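PDB 5VQE: beta-glucoside phosphorylase BglX from Unidentified, which probably cleaves beta-glucosides by transferring the glucosyl group to phosphate, as a phosphorylase within glycoside hydrolase family 3. Local coordinates for residues Asp198-Arg203 and Asn212-Asp217; Lys55-Gly60 and Glu324-Leu329; Val131-Gly136 and Trp186-Thr191; Ser429-Phe434 and Val445-Glu450. One frame throughout, in Å; residues are numbered along the deposited sequence.

Interaction 1: Asp198-Arg203 and Asn212-Asp217; sequences DGVDYR and NNLSAD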
loop_
_atom_site.group_PDB
_atom_site.type_symbol
_atom_site.label_atom_id
_atom_site.label_comp_id
_atom_site.label_asym_id
_atom_site.label_seq_id
_atom_site.Cartn_x
_atom_site.Cartn_y
_atom_site.Cartn_z
ATOM N N ASP A 198 9.040 5.931 -5.046
ATOM C CA ASP A 198 8.227 5.878 -6.243
ATOM C C ASP A 198 7.496 7.206 -6.442
ATOM O O ASP A 198 7.416 8.053 -5.541
ATOM C CB ASP A 198 7.232 4.721 -6.178
ATOM C CG ASP A 198 6.991 4.094 -7.541
ATOM O OD1 ASP A 198 7.186 4.800 -8.559
ATOM O OD2 ASP A 198 6.640 2.895 -7.601
ATOM N N GLY A 199 6.972 7.391 -7.653
ATOM C CA GLY A 199 6.138 8.529 -7.976
ATOM C C GLY A 199 6.732 9.517 -8.961
ATOM O O GLY A 199 6.016 10.431 -9.386
ATOM N N VAL A 200 8.009 9.387 -9.323
ATOM C CA VAL A 200 8.612 10.246 -10.345
ATOM C C VAL A 200 8.402 9.660 -11.735
ATOM O O VAL A 200 7.912 10.334 -12.642
ATOM C CB VAL A 200 10.114 10.449 -10.039
ATOM C CG1 VAL A 200 10.782 11.290 -11.106
ATOM C CG2 VAL A 200 10.295 11.107 -8.674
ATOM N N ASP A 201 8.773 8.396 -11.900
ATOM C CA ASP A 201 8.509 7.629 -13.103
ATOM C C ASP A 201 7.000 7.434 -13.274
ATOM O O ASP A 201 6.204 7.718 -12.372
ATOM C CB ASP A 201 9.228 6.281 -13.009
ATOM C CG ASP A 201 9.604 5.702 -14.362
ATOM O OD1 ASP A 201 8.997 6.093 -15.389
ATOM O OD2 ASP A 201 10.510 4.830 -14.384
ATOM N N TYR A 202 6.605 6.938 -14.451
ATOM C CA TYR A 202 5.217 6.569 -14.728
ATOM C C TYR A 202 5.051 5.063 -14.899
ATOM O O TYR A 202 4.017 4.605 -15.402
ATOM C CB TYR A 202 4.691 7.295 -15.971
ATOM C CG TYR A 202 5.498 7.082 -17.232
ATOM C CD1 TYR A 202 6.698 7.748 -17.428
ATOM C CD2 TYR A 202 5.052 6.226 -18.239
ATOM C CE1 TYR A 202 7.444 7.565 -18.580
ATOM C CE2 TYR A 202 5.792 6.036 -19.398
ATOM C CZ TYR A 202 6.989 6.713 -19.562
ATOM O OH TYR A 202 7.742 6.543 -20.704
ATOM N N ARG A 203 6.040 4.283 -14.481
ATOM C CA ARG A 203 6.054 2.856 -14.735
ATOM C C ARG A 203 6.137 2.082 -13.422
ATOM O O ARG A 203 6.514 2.620 -12.376
ATOM C CB ARG A 203 7.208 2.515 -15.691
ATOM C CG ARG A 203 7.025 3.192 -17.058
ATOM C CD ARG A 203 8.278 3.163 -17.922
ATOM N NE ARG A 203 9.412 3.817 -17.275
ATOM C CZ ARG A 203 10.670 3.736 -17.705
ATOM N NH1 ARG A 203 10.963 3.023 -18.788
ATOM N NH2 ARG A 203 11.641 4.347 -17.043
ATOM N N ASN A 212 13.684 6.799 -10.545
ATOM C CA ASN A 212 13.537 8.126 -9.949
ATOM C C ASN A 212 14.672 8.979 -10.512
ATOM O O ASN A 212 15.831 8.831 -10.118
ATOM C CB ASN A 212 13.578 8.011 -8.426
ATOM C CG ASN A 212 13.350 9.328 -7.717
ATOM O OD1 ASN A 212 13.833 10.375 -8.143
ATOM N ND2 ASN A 212 12.612 9.277 -6.609
ATOM N N ASN A 213 14.353 9.850 -11.473
ATOM C CA ASN A 213 15.372 10.548 -12.251
ATOM C C ASN A 213 15.541 12.006 -11.833
ATOM O O ASN A 213 16.119 12.805 -12.585
ATOM C CB ASN A 213 15.051 10.449 -13.744
ATOM C CG ASN A 213 13.821 11.235 -14.138
ATOM O OD1 ASN A 213 12.848 11.314 -13.390
ATOM N ND2 ASN A 213 13.857 11.827 -15.326
ATOM N N LEU A 214 15.050 12.371 -10.656
ATOM C CA LEU A 214 15.345 13.686 -10.111
ATOM C C LEU A 214 16.857 13.869 -10.001
ATOM O O LEU A 214 17.617 12.903 -9.884
ATOM C CB LEU A 214 14.686 13.854 -8.739
ATOM C CG LEU A 214 13.152 13.779 -8.678
ATOM C CD1 LEU A 214 12.667 13.917 -7.231
ATOM C CD2 LEU A 214 12.506 14.852 -9.550
ATOM N N SER A 215 17.297 15.120 -10.069
ATOM C CA SER A 215 18.671 15.424 -9.720
ATOM C C SER A 215 18.917 15.023 -8.272
ATOM O O SER A 215 17.985 14.857 -7.479
ATOM C CB SER A 215 18.957 16.908 -9.912
ATOM O OG SER A 215 18.311 17.673 -8.916
ATOM N N ALA A 216 20.191 14.844 -7.928
ATOM C CA ALA A 216 20.523 14.515 -6.546
ATOM C C ALA A 216 19.965 15.564 -5.595
ATOM O O ALA A 216 19.364 15.222 -4.569
ATOM C CB ALA A 216 22.032 14.384 -6.378
ATOM N N ASP A 217 20.128 16.847 -5.933
ATOM C CA ASP A 217 19.614 17.923 -5.083
ATOM C C ASP A 217 18.093 17.894 -5.013
ATOM O O ASP A 217 17.511 18.047 -3.933
ATOM C CB ASP A 217 20.084 19.284 -5.601
ATOM C CG ASP A 217 21.528 19.599 -5.222
ATOM O OD1 ASP A 217 22.110 18.878 -4.381
ATOM O OD2 ASP A 217 22.085 20.581 -5.767
HETATM O O HOH W 1 10.114 10.637 -14.576
#
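Val200 is the one residue of Asp198-Arg203 that touches Asn212, Asn213 and Leu214, preceded by Asp198 and Gly199, whose backbone turns with a positive phi at the glycine. Asp198 folds its carboxylate back on the backbone, OD1 accepting from Gly199 N at 2.8 Å, while Asn157 ND2 holds the same oxygen. Gly199 then adopts a phi of 113°, where a side chain would be pressed against the carbonyl oxygen of Asp198. At Val200 the two methyls divide the work. CG1, anti to the backbone N with chi1 178°, runs tightly against Asn213 OD1 at 3.1 Å. CG2 lies over the amide of Asn212, 3.6 Å from its ND2, and meets Leu214 CG at 3.9 Å. A water donates to Asn213 OD1 and, weakly, to Val200 O, bridging the segments. After Val200, the carboxylate of Asp201 accepts from Tyr202 N at OD1 and is gripped side-on by Arg203, NE to OD1 and NH2 to OD2. The amide of Asn212 is fixed by Gln245 NE2 at OD1 and by Gly197 O at ND2; with an alanine here, Gln245 NE2 and Gly197 O would probably each lose a partner and a gap open beneath Val200 CG2. The contact thus closes the loop between strands 191-195 and 210-211 of the barrel domain onto the lead-in to helix 216-232, which Ser215 caps and whose Tyr223 packs on Val200 and Asn212.

Interaction 2: Lys55-Gly60 and Glu324-Leu329; sequences KHFLPG and EDFKAL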
loop_
_atom_site.group_PDB
_atom_site.type_symbol
_atom_site.label_atom_id
_atom_site.label_comp_id
_atom_site.label_asym_id
_atom_site.label_seq_id
_atom_site.Cartn_x
_atom_site.Cartn_y
_atom_site.Cartn_z
ATOM N N LYS A 55 10.021 -26.068 4.914
ATOM C CA LYS A 55 10.523 -27.328 4.367
ATOM C C LYS A 55 11.977 -27.240 3.917
ATOM O O LYS A 55 12.689 -28.249 3.946
ATOM C CB LYS A 55 9.672 -27.776 3.174
ATOM C CG LYS A 55 8.182 -27.765 3.420
ATOM N N HIS A 56 12.426 -26.069 3.464
ATOM C CA HIS A 56 13.741 -25.938 2.859
ATOM C C HIS A 56 14.704 -25.128 3.704
ATOM O O HIS A 56 15.907 -25.135 3.423
ATOM C CB HIS A 56 13.601 -25.295 1.477
ATOM C CG HIS A 56 12.600 -25.982 0.605
ATOM N ND1 HIS A 56 12.866 -27.175 -0.034
ATOM C CD2 HIS A 56 11.324 -25.661 0.286
ATOM C CE1 HIS A 56 11.802 -27.551 -0.718
ATOM N NE2 HIS A 56 10.854 -26.649 -0.545
ATOM N N PHE A 57 14.200 -24.431 4.712
ATOM C CA PHE A 57 14.981 -23.596 5.607
ATOM C C PHE A 57 14.024 -23.102 6.679
ATOM O O PHE A 57 12.809 -23.295 6.586
ATOM C CB PHE A 57 15.636 -22.427 4.864
ATOM C CG PHE A 57 14.689 -21.672 3.976
ATOM C CD1 PHE A 57 14.656 -21.919 2.617
ATOM C CD2 PHE A 57 13.830 -20.721 4.502
ATOM C CE1 PHE A 57 13.791 -21.234 1.793
ATOM C CE2 PHE A 57 12.965 -20.029 3.690
ATOM C CZ PHE A 57 12.940 -20.288 2.327
ATOM N N LEU A 58 14.582 -22.454 7.694
ATOM C CA LEU A 58 13.772 -21.920 8.785
ATOM C C LEU A 58 13.689 -20.405 8.640
ATOM O O LEU A 58 14.668 -19.698 8.938
ATOM C CB LEU A 58 14.372 -22.318 10.137
ATOM C CG LEU A 58 14.503 -23.849 10.302
ATOM C CD1 LEU A 58 15.198 -24.226 11.620
ATOM C CD2 LEU A 58 13.148 -24.564 10.191
ATOM N N PRO A 59 12.566 -19.857 8.173
ATOM C CA PRO A 59 12.537 -18.438 7.805
ATOM C C PRO A 59 12.517 -17.529 9.021
ATOM O O PRO A 59 12.169 -17.928 10.136
ATOM C CB PRO A 59 11.243 -18.302 6.997
ATOM C CG PRO A 59 10.353 -19.358 7.545
ATOM C CD PRO A 59 11.272 -20.514 7.905
ATOM N N GLY A 60 12.881 -16.272 8.780
ATOM C CA GLY A 60 12.865 -15.275 9.836
ATOM C C GLY A 60 11.517 -14.591 9.978
ATOM O O GLY A 60 11.224 -14.018 11.031
ATOM N N GLU A 324 16.221 -23.288 -4.732
ATOM C CA GLU A 324 17.261 -22.603 -5.487
ATOM C C GLU A 324 17.717 -21.336 -4.775
ATOM O O GLU A 324 18.920 -21.067 -4.683
ATOM C CB GLU A 324 16.740 -22.277 -6.883
ATOM C CG GLU A 324 17.611 -21.313 -7.665
ATOM C CD GLU A 324 17.175 -21.188 -9.112
ATOM O OE1 GLU A 324 16.093 -20.613 -9.362
ATOM O OE2 GLU A 324 17.905 -21.681 -9.996
ATOM N N ASP A 325 16.769 -20.550 -4.262
ATOM C CA ASP A 325 17.116 -19.302 -3.594
ATOM C C ASP A 325 17.975 -19.553 -2.365
ATOM O O ASP A 325 18.960 -18.843 -2.132
ATOM C CB ASP A 325 15.845 -18.541 -3.220
ATOM C CG ASP A 325 15.165 -17.916 -4.426
ATOM O OD1 ASP A 325 15.711 -18.021 -5.551
ATOM O OD2 ASP A 325 14.086 -17.310 -4.242
ATOM N N PHE A 326 17.627 -20.563 -1.568
ATOM C CA PHE A 326 18.414 -20.834 -0.373
ATOM C C PHE A 326 19.799 -21.342 -0.742
ATOM O O PHE A 326 20.794 -20.952 -0.120
ATOM C CB PHE A 326 17.697 -21.837 0.527
ATOM C CG PHE A 326 18.310 -21.958 1.889
ATOM C CD1 PHE A 326 18.222 -20.913 2.785
ATOM C CD2 PHE A 326 18.983 -23.109 2.271
ATOM C CE1 PHE A 326 18.789 -21.004 4.047
ATOM C CE2 PHE A 326 19.550 -23.214 3.538
ATOM C CZ PHE A 326 19.454 -22.161 4.424
ATOM N N LYS A 327 19.881 -22.206 -1.758
ATOM C CA LYS A 327 21.175 -22.654 -2.253
ATOM C C LYS A 327 22.019 -21.481 -2.733
ATOM O O LYS A 327 23.236 -21.459 -2.518
ATOM C CB LYS A 327 20.969 -23.676 -3.370
ATOM C CG LYS A 327 22.210 -24.007 -4.174
ATOM C CD LYS A 327 21.966 -25.254 -5.039
ATOM C CE LYS A 327 23.077 -25.480 -6.063
ATOM N NZ LYS A 327 22.713 -26.535 -7.056
ATOM N N ALA A 328 21.395 -20.492 -3.388
ATOM C CA ALA A 328 22.138 -19.306 -3.812
ATOM C C ALA A 328 22.722 -18.564 -2.618
ATOM O O ALA A 328 23.851 -18.057 -2.678
ATOM C CB ALA A 328 21.236 -18.373 -4.619
ATOM N N LEU A 329 21.965 -18.476 -1.524
ATOM C CA LEU A 329 22.488 -17.830 -0.327
ATOM C C LEU A 329 23.610 -18.652 0.299
ATOM O O LEU A 329 24.624 -18.098 0.731
ATOM C CB LEU A 329 21.359 -17.608 0.682
ATOM C CG LEU A 329 20.346 -16.520 0.330
ATOM C CD1 LEU A 329 19.183 -16.605 1.305
ATOM C CD2 LEU A 329 20.967 -15.149 0.361
#
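Phe57 and Phe326 are brought together by different first torsions: CG of Phe57 sits between its backbone N and carbonyl carbon (chi1 49°), whereas that of Phe326 stands anti to the backbone N (chi1 -169°), reaching out from the helix. The two side chains run alongside one another, pointing opposite ways. Their rings are close to parallel, with planes at 24°, yet so far displaced that they hardly overlap, the centroids being 5.2 Å apart. What lies over the Phe326 ring is instead the beta carbon of its partner: Phe57 CB sits 3.7 Å from the ring centroid in a CH-pi contact. In return, Phe57 CD1 approaches Phe326 CB at 3.7 Å. The carbonyl of His56 joins on the same face, its O lying 3.9 Å from Phe326 CD2. In the TIM-barrel-like domain of family 3, this contact attaches the loop leading into strand 61-64 to helix 322-335, which follows strand 316-317. Strand 38-42 lies between these two strands in the sheet, and its Ile38 touches both phenylalanines. A serine in place of Phe326 is likely to leave Phe57 CB without the aromatic face it rests on and to open a gap next to Ile38. Pro322, at the start of the helix, packs against Phe57 and His56. Three residues further along the helix from Phe326, Leu329 also touches Ile38, while Asp325, just before Phe326, forms a salt bridge with Arg301.

Interaction 3: Val131-Gly136 and Trp186-Thr191; sequences VCASEG and WGVLTT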
loop_
_atom_site.group_PDB
_atom_site.type_symbol
_atom_site.label_atom_id
_atom_site.label_comp_id
_atom_site.label_asym_id
_atom_site.label_seq_id
_atom_site.Cartn_x
_atom_site.Cartn_y
_atom_site.Cartn_z
ATOM N N VAL A 131 -6.612 1.218 13.213
ATOM C CA VAL A 131 -7.417 0.111 12.697
ATOM C C VAL A 131 -6.513 -0.976 12.142
ATOM O O VAL A 131 -6.708 -2.169 12.404
ATOM C CB VAL A 131 -8.420 0.594 11.635
ATOM C CG1 VAL A 131 -9.198 -0.597 11.061
ATOM C CG2 VAL A 131 -9.374 1.605 12.231
ATOM N N CYS A 132 -5.512 -0.582 11.355
ATOM C CA CYS A 132 -4.610 -1.571 10.776
ATOM C C CYS A 132 -3.954 -2.408 11.865
ATOM O O CYS A 132 -3.960 -3.643 11.812
ATOM C CB CYS A 132 -3.537 -0.885 9.934
ATOM S SG CYS A 132 -4.127 0.050 8.500
ATOM N N ALA A 133 -3.370 -1.746 12.857
ATOM C CA ALA A 133 -2.606 -2.442 13.877
ATOM C C ALA A 133 -3.519 -3.132 14.881
ATOM O O ALA A 133 -3.211 -4.239 15.347
ATOM C CB ALA A 133 -1.670 -1.459 14.573
ATOM N N SER A 134 -4.642 -2.500 15.226
ATOM C CA SER A 134 -5.582 -3.123 16.150
ATOM C C SER A 134 -6.117 -4.428 15.582
ATOM O O SER A 134 -6.108 -5.466 16.258
ATOM C CB SER A 134 -6.729 -2.162 16.464
ATOM O OG SER A 134 -7.657 -2.780 17.331
ATOM N N GLU A 135 -6.587 -4.402 14.333
ATOM C CA GLU A 135 -7.149 -5.610 13.734
ATOM C C GLU A 135 -6.055 -6.608 13.375
ATOM O O GLU A 135 -6.211 -7.816 13.587
ATOM C CB GLU A 135 -7.993 -5.223 12.519
ATOM C CG GLU A 135 -9.135 -4.278 12.913
ATOM C CD GLU A 135 -10.211 -4.142 11.864
ATOM O OE1 GLU A 135 -9.995 -4.595 10.720
ATOM O OE2 GLU A 135 -11.286 -3.589 12.194
ATOM N N GLY A 136 -4.918 -6.122 12.878
ATOM C CA GLY A 136 -3.813 -7.019 12.583
ATOM C C GLY A 136 -3.283 -7.724 13.818
ATOM O O GLY A 136 -3.065 -8.935 13.808
ATOM N N TRP A 186 -0.438 -0.205 19.234
ATOM C CA TRP A 186 -0.831 -1.606 19.250
ATOM C C TRP A 186 0.350 -2.552 19.071
ATOM O O TRP A 186 0.146 -3.740 18.810
ATOM C CB TRP A 186 -1.906 -1.847 18.185
ATOM C CG TRP A 186 -3.168 -1.107 18.507
ATOM C CD1 TRP A 186 -3.520 0.138 18.076
ATOM C CD2 TRP A 186 -4.229 -1.551 19.355
ATOM N NE1 TRP A 186 -4.739 0.494 18.598
ATOM C CE2 TRP A 186 -5.193 -0.526 19.390
ATOM C CE3 TRP A 186 -4.457 -2.720 20.092
ATOM C CZ2 TRP A 186 -6.371 -0.635 20.124
ATOM C CZ3 TRP A 186 -5.628 -2.823 20.825
ATOM C CH2 TRP A 186 -6.566 -1.787 20.837
ATOM N N GLY A 187 1.576 -2.063 19.236
ATOM C CA GLY A 187 2.733 -2.941 19.263
ATOM C C GLY A 187 3.103 -3.528 17.920
ATOM O O GLY A 187 3.673 -4.624 17.863
ATOM N N VAL A 188 2.795 -2.826 16.834
ATOM C CA VAL A 188 3.049 -3.311 15.485
ATOM C C VAL A 188 4.140 -2.453 14.862
ATOM O O VAL A 188 4.033 -1.222 14.835
ATOM C CB VAL A 188 1.766 -3.289 14.637
ATOM C CG1 VAL A 188 2.066 -3.611 13.174
ATOM C CG2 VAL A 188 0.751 -4.288 15.202
ATOM N N LEU A 189 5.180 -3.107 14.365
ATOM C CA LEU A 189 6.255 -2.419 13.669
ATOM C C LEU A 189 5.747 -1.829 12.357
ATOM O O LEU A 189 4.882 -2.404 11.687
ATOM C CB LEU A 189 7.399 -3.389 13.391
ATOM C CG LEU A 189 8.015 -4.137 14.574
ATOM C CD1 LEU A 189 9.007 -5.199 14.084
ATOM C CD2 LEU A 189 8.694 -3.177 15.528
ATOM N N THR A 190 6.301 -0.676 11.980
ATOM C CA THR A 190 5.968 -0.041 10.714
ATOM C C THR A 190 7.143 -0.090 9.743
ATOM O O THR A 190 8.293 -0.343 10.122
ATOM C CB THR A 190 5.539 1.419 10.909
ATOM O OG1 THR A 190 6.666 2.204 11.313
ATOM C CG2 THR A 190 4.421 1.529 11.936
ATOM N N THR A 191 6.822 0.163 8.472
ATOM C CA THR A 191 7.753 0.041 7.350
ATOM C C THR A 191 7.542 1.230 6.432
ATOM O O THR A 191 6.498 1.317 5.781
ATOM C CB THR A 191 7.501 -1.246 6.563
ATOM O OG1 THR A 191 7.376 -2.347 7.464
ATOM C CG2 THR A 191 8.637 -1.521 5.554
#
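Trp186, Ala133 and Ser134 carry most of this contact, in which an indole is laid against one side of helix 122-138. Ser134 supplies the central touch: its CB stands over the five-membered ring of Trp186, 3.8 Å from the ring centroid and 16° off the normal, a CH-pi contact. With OG anti to the backbone N (chi1 178°), the hydroxyl is carried on across the six-membered part of the indole, where OG lies 3.7 Å from Trp186 CZ2. This oxygen is not left wanting, since it has a hydrogen bond elsewhere in the structure. One residue earlier, Ala133 presses its methyl on the stem of the tryptophan, CB to CB at 3.6 Å. The same methyl also meets Val188 CG2 at 3.8 Å and so lies between the two residues that flank Gly187. That glycine makes the turn with positive phi, between helix 169-184 and strand 191-195 of the barrel domain. Outside the two segments, Arg374 packs on Trp186 and bonds to Ser134 O, and Cys183 of helix 169-184 touches Ala133. The bound sugar is about 13 Å from the side chain of Val188, so this is structural packing away from the sugar. Across the segments the adhesion is apolar and CH-pi in kind, with the Ser134 hydroxyl also lying over the ring, so the setting of the indole probably rests on shape and on the hydrogen bond from Trp186 NE1 to Glu130.

Interaction 4: Ser429-Phe434 and Val445-Glu450; sequences SEARLF and VHWFEE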
loop_
_atom_site.group_PDB
_atom_site.type_symbol
_atom_site.label_atom_id
_atom_site.label_comp_id
_atom_site.label_asym_id
_atom_site.label_seq_id
_atom_site.Cartn_x
_atom_site.Cartn_y
_atom_site.Cartn_z
ATOM N N SER A 429 -20.206 -4.594 -6.257
ATOM C CA SER A 429 -21.130 -4.549 -5.132
ATOM C C SER A 429 -21.387 -3.112 -4.691
ATOM O O SER A 429 -22.523 -2.739 -4.377
ATOM C CB SER A 429 -20.575 -5.381 -3.976
ATOM O OG SER A 429 -21.461 -5.357 -2.872
ATOM N N GLU A 430 -20.349 -2.275 -4.686
ATOM C CA GLU A 430 -20.526 -0.913 -4.201
ATOM C C GLU A 430 -21.338 -0.069 -5.176
ATOM O O GLU A 430 -22.034 0.865 -4.755
ATOM C CB GLU A 430 -19.165 -0.272 -3.939
ATOM C CG GLU A 430 -18.466 -0.800 -2.699
ATOM C CD GLU A 430 -17.906 -2.188 -2.882
ATOM O OE1 GLU A 430 -17.660 -2.600 -4.036
ATOM O OE2 GLU A 430 -17.720 -2.874 -1.859
ATOM N N ALA A 431 -21.256 -0.368 -6.476
ATOM C CA ALA A 431 -22.082 0.346 -7.444
ATOM C C ALA A 431 -23.533 -0.113 -7.373
ATOM O O ALA A 431 -24.442 0.695 -7.588
ATOM C CB ALA A 431 -21.534 0.167 -8.858
ATOM N N ARG A 432 -23.767 -1.400 -7.086
ATOM C CA ARG A 432 -25.128 -1.870 -6.836
ATOM C C ARG A 432 -25.729 -1.153 -5.635
ATOM O O ARG A 432 -26.874 -0.687 -5.678
ATOM C CB ARG A 432 -25.140 -3.381 -6.601
ATOM C CG ARG A 432 -24.886 -4.238 -7.834
ATOM C CD ARG A 432 -25.189 -5.709 -7.521
ATOM N NE ARG A 432 -24.797 -6.617 -8.598
ATOM C CZ ARG A 432 -25.524 -6.872 -9.685
ATOM N NH1 ARG A 432 -26.701 -6.282 -9.871
ATOM N NH2 ARG A 432 -25.069 -7.722 -10.597
ATOM N N LEU A 433 -24.963 -1.050 -4.547
ATOM C CA LEU A 433 -25.433 -0.304 -3.384
ATOM C C LEU A 433 -25.783 1.123 -3.771
ATOM O O LEU A 433 -26.875 1.617 -3.455
ATOM C CB LEU A 433 -24.369 -0.320 -2.282
ATOM C CG LEU A 433 -24.722 0.517 -1.044
ATOM C CD1 LEU A 433 -25.962 -0.047 -0.342
ATOM C CD2 LEU A 433 -23.540 0.610 -0.088
ATOM N N PHE A 434 -24.860 1.805 -4.456
ATOM C CA PHE A 434 -25.099 3.175 -4.894
ATOM C C PHE A 434 -26.375 3.262 -5.724
ATOM O O PHE A 434 -27.203 4.158 -5.521
ATOM C CB PHE A 434 -23.883 3.678 -5.688
ATOM C CG PHE A 434 -23.992 5.108 -6.145
ATOM C CD1 PHE A 434 -23.831 6.153 -5.251
ATOM C CD2 PHE A 434 -24.215 5.408 -7.481
ATOM C CE1 PHE A 434 -23.910 7.463 -5.667
ATOM C CE2 PHE A 434 -24.305 6.711 -7.902
ATOM C CZ PHE A 434 -24.149 7.750 -6.994
ATOM N N VAL A 445 -33.435 4.612 -11.951
ATOM C CA VAL A 445 -32.037 4.400 -12.315
ATOM C C VAL A 445 -31.915 3.105 -13.098
ATOM O O VAL A 445 -32.234 2.030 -12.575
ATOM C CB VAL A 445 -31.122 4.356 -11.081
ATOM C CG1 VAL A 445 -29.645 4.344 -11.515
ATOM C CG2 VAL A 445 -31.392 5.539 -10.175
ATOM N N HIS A 446 -31.436 3.204 -14.339
ATOM C CA HIS A 446 -31.083 2.045 -15.143
ATOM C C HIS A 446 -29.583 2.031 -15.396
ATOM O O HIS A 446 -28.941 3.082 -15.476
ATOM C CB HIS A 446 -31.799 2.043 -16.499
ATOM C CG HIS A 446 -33.279 1.854 -16.411
ATOM N ND1 HIS A 446 -34.148 2.893 -16.160
ATOM C CD2 HIS A 446 -34.045 0.747 -16.551
ATOM C CE1 HIS A 446 -35.387 2.432 -16.147
ATOM N NE2 HIS A 446 -35.351 1.134 -16.381
ATOM N N TRP A 447 -29.030 0.831 -15.515
ATOM C CA TRP A 447 -27.654 0.692 -15.965
ATOM C C TRP A 447 -27.553 1.052 -17.446
ATOM O O TRP A 447 -28.500 0.863 -18.214
ATOM C CB TRP A 447 -27.153 -0.738 -15.783
ATOM C CG TRP A 447 -27.145 -1.310 -14.383
ATOM C CD1 TRP A 447 -27.964 -2.292 -13.903
ATOM C CD2 TRP A 447 -26.240 -0.989 -13.318
ATOM N NE1 TRP A 447 -27.637 -2.588 -12.599
ATOM C CE2 TRP A 447 -26.583 -1.803 -12.218
ATOM C CE3 TRP A 447 -25.185 -0.084 -13.181
ATOM C CZ2 TRP A 447 -25.912 -1.738 -11.002
ATOM C CZ3 TRP A 447 -24.518 -0.022 -11.969
ATOM C CH2 TRP A 447 -24.885 -0.842 -10.897
ATOM N N PHE A 448 -26.376 1.539 -17.845
ATOM C CA PHE A 448 -26.123 1.847 -19.251
ATOM C C PHE A 448 -26.493 0.682 -20.153
ATOM O O PHE A 448 -27.020 0.874 -21.255
ATOM C CB PHE A 448 -24.649 2.189 -19.446
ATOM C CG PHE A 448 -24.294 2.592 -20.852
ATOM C CD1 PHE A 448 -23.707 1.687 -21.721
ATOM C CD2 PHE A 448 -24.544 3.874 -21.299
ATOM C CE1 PHE A 448 -23.375 2.058 -23.018
ATOM C CE2 PHE A 448 -24.224 4.250 -22.590
ATOM C CZ PHE A 448 -23.634 3.339 -23.449
ATOM N N GLU A 449 -26.193 -0.537 -19.708
ATOM C CA GLU A 449 -26.385 -1.719 -20.527
ATOM C C GLU A 449 -27.857 -2.044 -20.757
ATOM O O GLU A 449 -28.165 -2.810 -21.675
ATOM C CB GLU A 449 -25.671 -2.906 -19.867
ATOM C CG GLU A 449 -24.124 -2.811 -19.866
ATOM C CD GLU A 449 -23.557 -1.726 -18.940
ATOM O OE1 GLU A 449 -24.153 -1.445 -17.875
ATOM O OE2 GLU A 449 -22.500 -1.151 -19.287
ATOM N N GLU A 450 -28.769 -1.454 -19.979
ATOM C CA GLU A 450 -30.181 -1.812 -20.015
ATOM C C GLU A 450 -31.009 -0.984 -20.981
ATOM O O GLU A 450 -32.165 -1.341 -21.231
ATOM C CB GLU A 450 -30.809 -1.651 -18.626
ATOM C CG GLU A 450 -30.251 -2.545 -17.562
ATOM C CD GLU A 450 -31.004 -2.403 -16.254
ATOM O OE1 GLU A 450 -31.085 -1.273 -15.717
ATOM O OE2 GLU A 450 -31.527 -3.428 -15.771
#
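Where Ala431 and Arg432 meet Trp447, the helix and the strand remain well apart, the nearest pair of CA atoms, Arg432 and Trp447, being 9.8 Å distant, so one long side chain has to span the separation. Trp447 does so with CG anti to the carbonyl carbon (chi1 -60°), and the far corner of its six-membered ring arrives at the helix. There CH2 touches backbone as well as side chain: it is 3.7 Å from Ala431 O and 4.1 Å from Ala431 CB. The N of Arg432 lies near the ring plane, at the edge. Arg432 itself gives only its aliphatic root, CG standing 4.2 Å from Trp447 CZ2, and its extended chain crosses the indole at about a right angle, with the guanidinium plane turned 85° from the ring. The contact belongs to a beta-alpha-beta unit made of strand 412-419, helix 429-441 and strand 444-447, in which the last strand forms an edge of a mixed six-stranded sheet and Trp447 fills the layer between sheet and helix. Leu415 and Tyr427 also bear on the indole, the latter as a ring stack, and Lys435 adds a cation-pi contact. Both backbone polar atoms of Trp447 are engaged by Glu450 in the short 3-10 segment that follows. Its carboxylate OE1 takes the N-H of Trp447 at 2.9 Å, on the anti side and well out of the carboxylate plane, while Glu450 N donates to Trp447 O, also at 2.9 Å.

How the interactions relate
Interactions 1, 2 and 3 all fall within the family 3 N-terminal domain, whereas interaction 4 lies in the separate alpha/beta unit around the mixed six-stranded sheet. Along the chain, interaction 2 spans 55 to 329 and encloses interaction 3 and then interaction 1; interaction 4 follows them all. None touches another. Interactions 2 and 3 are nearest, about 10 Å between closest atoms, and interactions 2 and 4 are farthest, with centres 49 Å apart on opposite sides of the chain's centre. Strand 191-195 relates interactions 3 and 1: the loop before it takes part in one, the loop after it in the other. Three contacts thus join barrel-domain elements; the fourth joins helix to edge strand.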